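Long-range contact in glucose 1-dehydrogenase (Haloferax mediterranei, PDB 2B5W), which oxidises D-glucose to D-glucono-1,5-lactone, and other aldose sugars as well, with zinc as cofactor and NADP(+), preferred over NAD(+), as electron acceptor: residues Glu24-Cys38 against His63-Leu77. The protein carries 1 engineered substitution. Residues are numbered along the deposited sequence; the frame is centred on the assembly and turned at random.
Engineered in segment 24-38: Cys-38 (natural residue Asp). With ZN (zinc ion), chain B.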
ATOM      1  N   GLU A  24      19.191 -10.444  33.799  1.00 21.97           N
ATOM      2  CA  GLU A  24      18.158 -11.371  34.255  1.00 24.70           C
ATOM      3  C   GLU A  24      18.177 -12.641  33.427  1.00 29.13           C
ATOM      4  O   GLU A  24      18.891 -12.744  32.440  1.00 23.43           O
ATOM      5  CB  GLU A  24      16.781 -10.706  34.186  1.00 28.22           C
ATOM      6  CG  GLU A  24      16.707  -9.431  35.010  1.00 33.51           C
ATOM      7  CD  GLU A  24      15.299  -9.061  35.430  1.00 63.42           C
ATOM      8  OE1 GLU A  24      14.410  -9.048  34.560  1.00 51.61           O
ATOM      9  OE2 GLU A  24      15.090  -8.773  36.627  1.00126.43           O
ATOM     10  N   SER A  25      17.409 -13.641  33.825  1.00 25.29           N
ATOM     11  CA  SER A  25      17.371 -14.876  33.051  1.00 24.07           C
ATOM     12  C   SER A  25      17.020 -14.604  31.603  1.00 22.61           C
ATOM     13  O   SER A  25      16.094 -13.832  31.322  1.00 24.79           O
ATOM     14  CB  SER A  25      16.317 -15.838  33.608  1.00 30.00           C
ATOM     15  OG  SER A  25      16.320 -17.080  32.907  1.00 27.71           O
ATOM     16  N   GLY A  26      17.722 -15.278  30.701  1.00 23.21           N
ATOM     17  CA  GLY A  26      17.490 -15.131  29.276  1.00 20.76           C
ATOM     18  C   GLY A  26      18.198 -13.924  28.677  1.00 24.10           C
ATOM     19  O   GLY A  26      18.089 -13.731  27.473  1.00 23.10           O
ATOM     20  N   GLU A  27      18.882 -13.146  29.504  1.00 21.68           N
ATOM     21  CA  GLU A  27      19.614 -11.944  29.067  1.00 21.35           C
ATOM     22  C   GLU A  27      21.138 -12.141  29.134  1.00 21.89           C
ATOM     23  O   GLU A  27      21.679 -12.797  30.030  1.00 23.25           O
ATOM     24  CB  GLU A  27      19.267 -10.734  29.950  1.00 20.55           C
ATOM     25  CG  GLU A  27      17.792 -10.366  30.023  1.00 20.70           C
ATOM     26  CD  GLU A  27      17.530  -9.075  30.782  1.00 20.16           C
ATOM     27  OE1 GLU A  27      18.312  -8.720  31.702  1.00 21.10           O
ATOM     28  OE2 GLU A  27      16.537  -8.400  30.415  1.00 27.29           O
ATOM     29  N   ALA A  28      21.862 -11.454  28.243  1.00 18.98           N
ATOM     30  CA  ALA A  28      23.296 -11.306  28.350  1.00 19.50           C
ATOM     31  C   ALA A  28      23.695  -9.876  28.724  1.00 20.08           C
ATOM     32  O   ALA A  28      22.961  -8.920  28.496  1.00 20.54           O
ATOM     33  CB  ALA A  28      23.957 -11.651  27.039  1.00 20.34           C
ATOM     34  N   LEU A  29      24.857  -9.764  29.330  1.00 18.92           N
ATOM     35  CA  LEU A  29      25.530  -8.479  29.568  1.00 19.19           C
ATOM     36  C   LEU A  29      26.490  -8.179  28.425  1.00 21.83           C
ATOM     37  O   LEU A  29      27.321  -8.997  28.052  1.00 20.19           O
ATOM     38  CB  LEU A  29      26.296  -8.473  30.890  1.00 18.77           C
ATOM     39  CG  LEU A  29      26.993  -7.184  31.262  1.00 20.61           C
ATOM     40  CD1 LEU A  29      25.979  -6.113  31.589  1.00 23.79           C
ATOM     41  CD2 LEU A  29      27.953  -7.395  32.436  1.00 23.47           C
ATOM     42  N   VAL A  30      26.354  -6.976  27.889  1.00 19.84           N
ATOM     43  CA  VAL A  30      27.083  -6.510  26.719  1.00 17.52           C
ATOM     44  C   VAL A  30      27.891  -5.271  27.099  1.00 17.76           C
ATOM     45  O   VAL A  30      27.375  -4.327  27.713  1.00 17.74           O
ATOM     46  CB  VAL A  30      26.089  -6.144  25.600  1.00 18.18           C
ATOM     47  CG1 VAL A  30      26.880  -5.704  24.320  1.00 17.40           C
ATOM     48  CG2 VAL A  30      25.074  -7.271  25.318  1.00 20.65           C
ATOM     49  N   ARG A  31      29.148  -5.226  26.667  1.00 16.95           N
ATOM     50  CA  ARG A  31      29.952  -4.023  26.729  1.00 16.73           C
ATOM     51  C   ARG A  31      29.752  -3.245  25.446  1.00 18.16           C
ATOM     52  O   ARG A  31      30.044  -3.743  24.362  1.00 17.51           O
ATOM     53  CB  ARG A  31      31.433  -4.348  26.911  1.00 18.26           C
ATOM     54  CG  ARG A  31      32.315  -3.144  26.927  1.00 21.85           C
ATOM     55  CD  ARG A  31      33.772  -3.428  27.359  1.00 24.70           C
ATOM     56  NE  ARG A  31      34.405  -4.633  26.793  1.00 24.87           N
ATOM     57  CZ  ARG A  31      35.071  -4.689  25.663  1.00 28.71           C
ATOM     58  NH1 ARG A  31      35.668  -5.817  25.321  1.00 34.13           N
ATOM     59  NH2 ARG A  31      35.158  -3.651  24.859  1.00 30.49           N
ATOM     60  N   THR A  32      29.305  -2.005  25.582  1.00 17.17           N
ATOM     61  CA  THR A  32      29.058  -1.149  24.418  1.00 15.08           C
ATOM     62  C   THR A  32      30.338  -0.784  23.694  1.00 15.66           C
ATOM     63  O   THR A  32      31.320  -0.369  24.318  1.00 17.16           O
ATOM     64  CB  THR A  32      28.335   0.104  24.865  1.00 16.43           C
ATOM     65  OG1 THR A  32      27.156  -0.304  25.573  1.00 17.65           O
ATOM     66  CG2 THR A  32      27.893   0.932  23.694  1.00 17.26           C
ATOM     67  N   LEU A  33      30.336  -0.954  22.370  1.00 14.87           N
ATOM     68  CA  LEU A  33      31.469  -0.548  21.525  1.00 15.27           C
ATOM     69  C   LEU A  33      31.157   0.850  20.981  1.00 17.16           C
ATOM     70  O   LEU A  33      31.802   1.812  21.358  1.00 17.17           O
ATOM     71  CB  LEU A  33      31.725  -1.550  20.390  1.00 14.55           C
ATOM     72  CG  LEU A  33      32.182  -2.909  20.887  1.00 15.32           C
ATOM     73  CD1 LEU A  33      32.007  -3.916  19.767  1.00 18.95           C
ATOM     74  CD2 LEU A  33      33.614  -2.884  21.328  1.00 18.35           C
ATOM     75  N   ARG A  34      30.156   0.967  20.095  1.00 14.36           N
ATOM     76  CA  ARG A  34      29.758   2.241  19.479  1.00 15.31           C
ATOM     77  C   ARG A  34      28.258   2.355  19.395  1.00 14.71           C
ATOM     78  O   ARG A  34      27.567   1.350  19.244  1.00 16.86           O
ATOM     79  CB  ARG A  34      30.344   2.372  18.068  1.00 15.25           C
ATOM     80  CG  ARG A  34      31.854   2.542  18.060  1.00 18.51           C
ATOM     81  CD  ARG A  34      32.453   2.362  16.668  1.00 18.29           C
ATOM     82  NE  ARG A  34      33.860   2.728  16.703  1.00 17.45           N
ATOM     83  CZ  ARG A  34      34.533   3.093  15.649  1.00 17.49           C
ATOM     84  NH1 ARG A  34      33.981   3.042  14.450  1.00 17.22           N
ATOM     85  NH2 ARG A  34      35.810   3.492  15.788  1.00 21.17           N
ATOM     86  N   VAL A  35      27.741   3.574  19.483  1.00 14.10           N
ATOM     87  CA  VAL A  35      26.318   3.840  19.334  1.00 15.76           C
ATOM     88  C   VAL A  35      26.152   5.003  18.385  1.00 18.04           C
ATOM     89  O   VAL A  35      26.766   6.058  18.551  1.00 15.32           O
ATOM     90  CB  VAL A  35      25.628   4.161  20.676  1.00 15.78           C
ATOM     91  CG1 VAL A  35      24.140   4.295  20.480  1.00 17.47           C
ATOM     92  CG2 VAL A  35      25.958   3.124  21.698  1.00 16.43           C
ATOM     93  N   GLY A  36      25.383   4.807  17.331  1.00 15.64           N
ATOM     94  CA  GLY A  36      25.096   5.829  16.368  1.00 18.13           C
ATOM     95  C   GLY A  36      24.079   6.848  16.821  1.00 18.15           C
ATOM     96  O   GLY A  36      23.343   6.645  17.782  1.00 18.09           O
ATOM     97  N   VAL A  37      24.071   7.975  16.123  1.00 20.69           N
ATOM     98  CA  VAL A  37      23.119   9.062  16.328  1.00 20.43           C
ATOM     99  C   VAL A  37      22.368   9.271  15.014  1.00 18.45           C
ATOM    100  O   VAL A  37      22.941   9.204  13.935  1.00 21.58           O
ATOM    101  CB  VAL A  37      23.870  10.323  16.717  1.00 19.23           C
ATOM    102  CG1 VAL A  37      22.933  11.523  16.822  1.00 22.33           C
ATOM    103  CG2 VAL A  37      24.635  10.129  18.032  1.00 24.20           C
ATOM    104  N   CYS A  38      21.045   9.385  15.051  1.00 26.20           N
ATOM    105  CA  CYS A  38      20.295   9.730  13.834  1.00 28.49           C
ATOM    106  C   CYS A  38      19.240  10.767  14.159  1.00 29.41           C
ATOM    107  O   CYS A  38      19.151  11.245  15.288  1.00 23.73           O
ATOM    108  CB  CYS A  38      19.645   8.521  13.162  1.00 22.95           C
ATOM    109  SG  CYS A  38      18.104   7.937  13.925  1.00 21.65           S
ATOM    110  N   HIS A  63      19.764   4.172  20.179  1.00 17.17           N
ATOM    111  CA  HIS A  63      19.067   2.945  19.793  1.00 15.21           C
ATOM    112  C   HIS A  63      19.825   2.184  18.700  1.00 16.02           C
ATOM    113  O   HIS A  63      19.378   1.130  18.268  1.00 18.20           O
ATOM    114  CB  HIS A  63      17.647   3.270  19.294  1.00 15.37           C
ATOM    115  CG  HIS A  63      17.648   4.218  18.149  1.00 17.51           C
ATOM    116  ND1 HIS A  63      17.768   5.584  18.319  1.00 19.73           N
ATOM    117  CD2 HIS A  63      17.634   4.000  16.810  1.00 21.26           C
ATOM    118  CE1 HIS A  63      17.847   6.164  17.133  1.00 24.29           C
ATOM    119  NE2 HIS A  63      17.790   5.227  16.197  1.00 18.84           N
ATOM    120  N   GLU A  64      20.939   2.720  18.217  1.00 15.06           N
ATOM    121  CA  GLU A  64      21.748   2.079  17.159  1.00 15.35           C
ATOM    122  C   GLU A  64      23.100   1.601  17.724  1.00 17.71           C
ATOM    123  O   GLU A  64      24.125   2.305  17.612  1.00 21.21           O
ATOM    124  CB  GLU A  64      22.034   3.094  16.070  1.00 16.13           C
ATOM    125  CG  GLU A  64      20.860   3.844  15.514  1.00 17.60           C
ATOM    126  CD  GLU A  64      21.265   4.883  14.506  1.00 20.92           C
ATOM    127  OE1 GLU A  64      22.481   5.066  14.274  1.00 24.72           O
ATOM    128  OE2 GLU A  64      20.372   5.456  13.905  1.00 20.36           O
ATOM    129  N   ALA A  65      23.162   0.390  18.248  1.00 14.63           N
ATOM    130  CA  ALA A  65      24.280  -0.024  19.036  1.00 13.65           C
ATOM    131  C   ALA A  65      24.958  -1.238  18.495  1.00 16.65           C
ATOM    132  O   ALA A  65      24.317  -2.045  17.824  1.00 16.23           O
ATOM    133  CB  ALA A  65      23.859  -0.323  20.459  1.00 16.20           C
ATOM    134  N   VAL A  66      26.249  -1.349  18.797  1.00 14.55           N
ATOM    135  CA  VAL A  66      27.000  -2.584  18.622  1.00 13.81           C
ATOM    136  C   VAL A  66      27.862  -2.775  19.856  1.00 17.53           C
ATOM    137  O   VAL A  66      28.420  -1.819  20.388  1.00 16.69           O
ATOM    138  CB  VAL A  66      27.836  -2.593  17.290  1.00 14.96           C
ATOM    139  CG1 VAL A  66      28.805  -1.423  17.183  1.00 13.63           C
ATOM    140  CG2 VAL A  66      28.554  -3.893  17.120  1.00 15.89           C
ATOM    141  N   GLY A  67      27.936  -4.006  20.345  1.00 16.86           N
ATOM    142  CA  GLY A  67      28.701  -4.303  21.520  1.00 13.91           C
ATOM    143  C   GLY A  67      29.275  -5.695  21.484  1.00 17.99           C
ATOM    144  O   GLY A  67      29.072  -6.408  20.493  1.00 18.16           O
ATOM    145  N   VAL A  68      30.003  -6.030  22.545  1.00 17.49           N
ATOM    146  CA  VAL A  68      30.627  -7.341  22.690  1.00 19.45           C
ATOM    147  C   VAL A  68      30.007  -7.994  23.952  1.00 19.16           C
ATOM    148  O   VAL A  68      29.903  -7.379  25.006  1.00 20.01           O
ATOM    149  CB  VAL A  68      32.167  -7.235  22.709  1.00 26.79           C
ATOM    150  CG1 VAL A  68      32.660  -6.276  23.725  1.00 32.77           C
ATOM    151  CG2 VAL A  68      32.807  -8.596  22.948  1.00 25.01           C
ATOM    152  N   VAL A  69      29.606  -9.260  23.833  1.00 21.16           N
ATOM    153  CA  VAL A  69      29.031  -9.990  24.953  1.00 20.39           C
ATOM    154  C   VAL A  69      30.165 -10.248  25.928  1.00 22.05           C
ATOM    155  O   VAL A  69      31.222 -10.774  25.551  1.00 22.46           O
ATOM    156  CB  VAL A  69      28.411 -11.341  24.511  1.00 18.77           C
ATOM    157  CG1 VAL A  69      28.006 -12.185  25.763  1.00 22.50           C
ATOM    158  CG2 VAL A  69      27.218 -11.114  23.615  1.00 21.28           C
ATOM    159  N   VAL A  70      29.964  -9.826  27.178  1.00 20.22           N
ATOM    160  CA  VAL A  70      30.969  -9.996  28.222  1.00 19.38           C
ATOM    161  C   VAL A  70      30.506 -11.037  29.257  1.00 31.01           C
ATOM    162  O   VAL A  70      31.340 -11.672  29.896  1.00 33.14           O
ATOM    163  CB  VAL A  70      31.419  -8.676  28.892  1.00 27.12           C
ATOM    164  CG1 VAL A  70      32.145  -7.783  27.883  1.00 28.66           C
ATOM    165  CG2 VAL A  70      30.248  -7.937  29.523  1.00 29.83           C
ATOM    166  N   ASP A  71      29.192 -11.230  29.399  1.00 25.77           N
ATOM    167  CA  ASP A  71      28.636 -12.303  30.235  1.00 27.42           C
ATOM    168  C   ASP A  71      27.418 -12.898  29.536  1.00 21.75           C
ATOM    169  O   ASP A  71      26.343 -12.301  29.526  1.00 21.92           O
ATOM    170  CB  ASP A  71      28.254 -11.789  31.623  1.00 28.71           C
ATOM    171  CG  ASP A  71      27.690 -12.889  32.536  1.00 31.05           C
ATOM    172  OD1 ASP A  71      27.681 -14.075  32.145  1.00 27.63           O
ATOM    173  OD2 ASP A  71      27.231 -12.633  33.672  1.00 38.47           O
ATOM    174  N   PRO A  72      27.556 -14.086  28.936  1.00 23.89           N
ATOM    175  CA  PRO A  72      26.413 -14.741  28.282  1.00 24.24           C
ATOM    176  C   PRO A  72      25.335 -15.294  29.223  1.00 24.20           C
ATOM    177  O   PRO A  72      24.267 -15.650  28.744  1.00 28.71           O
ATOM    178  CB  PRO A  72      27.066 -15.872  27.472  1.00 33.86           C
ATOM    179  CG  PRO A  72      28.312 -16.117  28.096  1.00 27.48           C
ATOM    180  CD  PRO A  72      28.804 -14.844  28.763  1.00 25.34           C
ATOM    181  N   ASN A  73      25.630 -15.325  30.518  1.00 27.28           N
ATOM    182  CA  ASN A  73      24.661 -15.667  31.550  1.00 28.62           C
ATOM    183  C   ASN A  73      24.062 -17.029  31.176  1.00 24.17           C
ATOM    184  O   ASN A  73      24.827 -17.962  30.867  1.00 30.21           O
ATOM    185  CB  ASN A  73      23.619 -14.538  31.679  1.00 31.74           C
ATOM    186  CG  ASN A  73      22.784 -14.635  32.955  1.00 25.73           C
ATOM    187  OD1 ASN A  73      23.278 -15.074  34.006  1.00 31.03           O
ATOM    188  ND2 ASN A  73      21.502 -14.230  32.869  1.00 28.07           N
ATOM    189  N   ASP A  74      22.746 -17.190  31.158  1.00 25.86           N
ATOM    190  CA  ASP A  74      22.164 -18.489  30.806  1.00 30.49           C
ATOM    191  C   ASP A  74      21.686 -18.584  29.348  1.00 37.06           C
ATOM    192  O   ASP A  74      20.863 -19.429  28.986  1.00 31.70           O
ATOM    193  CB  ASP A  74      21.076 -18.909  31.812  1.00 28.76           C
ATOM    194  CG  ASP A  74      19.904 -17.943  31.892  1.00 45.25           C
ATOM    195  OD1 ASP A  74      19.912 -16.875  31.213  1.00 28.93           O
ATOM    196  OD2 ASP A  74      18.917 -18.188  32.637  1.00 26.69           O
ATOM    197  N   THR A  75      22.263 -17.743  28.487  1.00 27.13           N
ATOM    198  CA  THR A  75      21.924 -17.734  27.078  1.00 24.57           C
ATOM    199  C   THR A  75      22.848 -18.652  26.282  1.00 22.46           C
ATOM    200  O   THR A  75      23.859 -19.126  26.796  1.00 31.12           O
ATOM    201  CB  THR A  75      22.030 -16.308  26.488  1.00 23.16           C
ATOM    202  OG1 THR A  75      23.402 -15.912  26.377  1.00 24.12           O
ATOM    203  CG2 THR A  75      21.352 -15.273  27.421  1.00 23.74           C
ATOM    204  N   GLU A  76      22.515 -18.831  25.009  1.00 28.86           N
ATOM    205  CA  GLU A  76      23.361 -19.578  24.072  1.00 34.14           C
ATOM    206  C   GLU A  76      24.373 -18.716  23.337  1.00 41.46           C
ATOM    207  O   GLU A  76      25.104 -19.199  22.482  1.00 36.18           O
ATOM    208  CB  GLU A  76      22.497 -20.287  23.056  1.00 33.54           C
ATOM    209  CG  GLU A  76      21.694 -21.416  23.678  1.00 50.67           C
ATOM    210  CD  GLU A  76      20.817 -22.092  22.667  1.00 61.64           C
ATOM    211  OE1 GLU A  76      19.767 -21.512  22.328  1.00 75.73           O
ATOM    212  OE2 GLU A  76      21.188 -23.190  22.204  1.00 55.75           O
ATOM    213  N   LEU A  77      24.419 -17.434  23.662  1.00 29.30           N
ATOM    214  CA  LEU A  77      25.497 -16.582  23.164  1.00 24.93           C
ATOM    215  C   LEU A  77      26.802 -16.943  23.832  1.00 29.31           C
ATOM    216  O   LEU A  77      26.835 -17.665  24.846  1.00 33.23           O
ATOM    217  CB  LEU A  77      25.147 -15.109  23.436  1.00 21.47           C
ATOM    218  CG  LEU A  77      23.929 -14.589  22.720  1.00 27.20           C
ATOM    219  CD1 LEU A  77      23.572 -13.191  23.231  1.00 26.08           C
ATOM    220  CD2 LEU A  77      24.174 -14.544  21.220  1.00 34.43           C
TER
HETATM  221 ZN    ZN B 800      18.582   5.739  14.350  1.00 23.59          ZN
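A zinc ion ties the two segments together at one end of the strand pair: engineered Cys-38 (Asp in the natural enzyme) gives SG at 2.3 Å from the zinc, while His-63 NE2 and Glu-64 OE2 bind it from the other segment. Glu-64 suits its place because its chain, extended beyond CG (chi2 176°), lays the carboxylate beside Gly-36, where the lack of a side chain leaves room for OE1; that oxygen also forms a salt bridge with Lys-349. The His-63 ring turns its edge to Cys-38 SG, in plane.

Away from the metal, strands 27-37 and 64-71 pair antiparallel, with two classic bulges: Val-66 O accepts from both Leu-33 N and Arg-34 N, and Leu-29 O from both Val-70 N and Asp-71 N, where the chain turns a corner. Between them, Val-68 CG1 sits 3.4 Å above the plane of the Arg-31 guanidinium, over its centre. The bend at chi3 (43°) folds this flat group over the valine, branched at CB, whose CG1 methyl covers one face, while NH2 bonds to Thr-356 O. At the other end, the Asp-74 carboxylate takes Gly-26 N on OD1 and Ser-25 OG on OD2, each at 2.8 Å and each on a syn lone pair, so both oxygens grip one turn.

This bulged antiparallel pair belongs to the GroES-like domain of zinc-containing alcohol dehydrogenases, and its end carries ligands of the catalytic zinc beside the bound NADP.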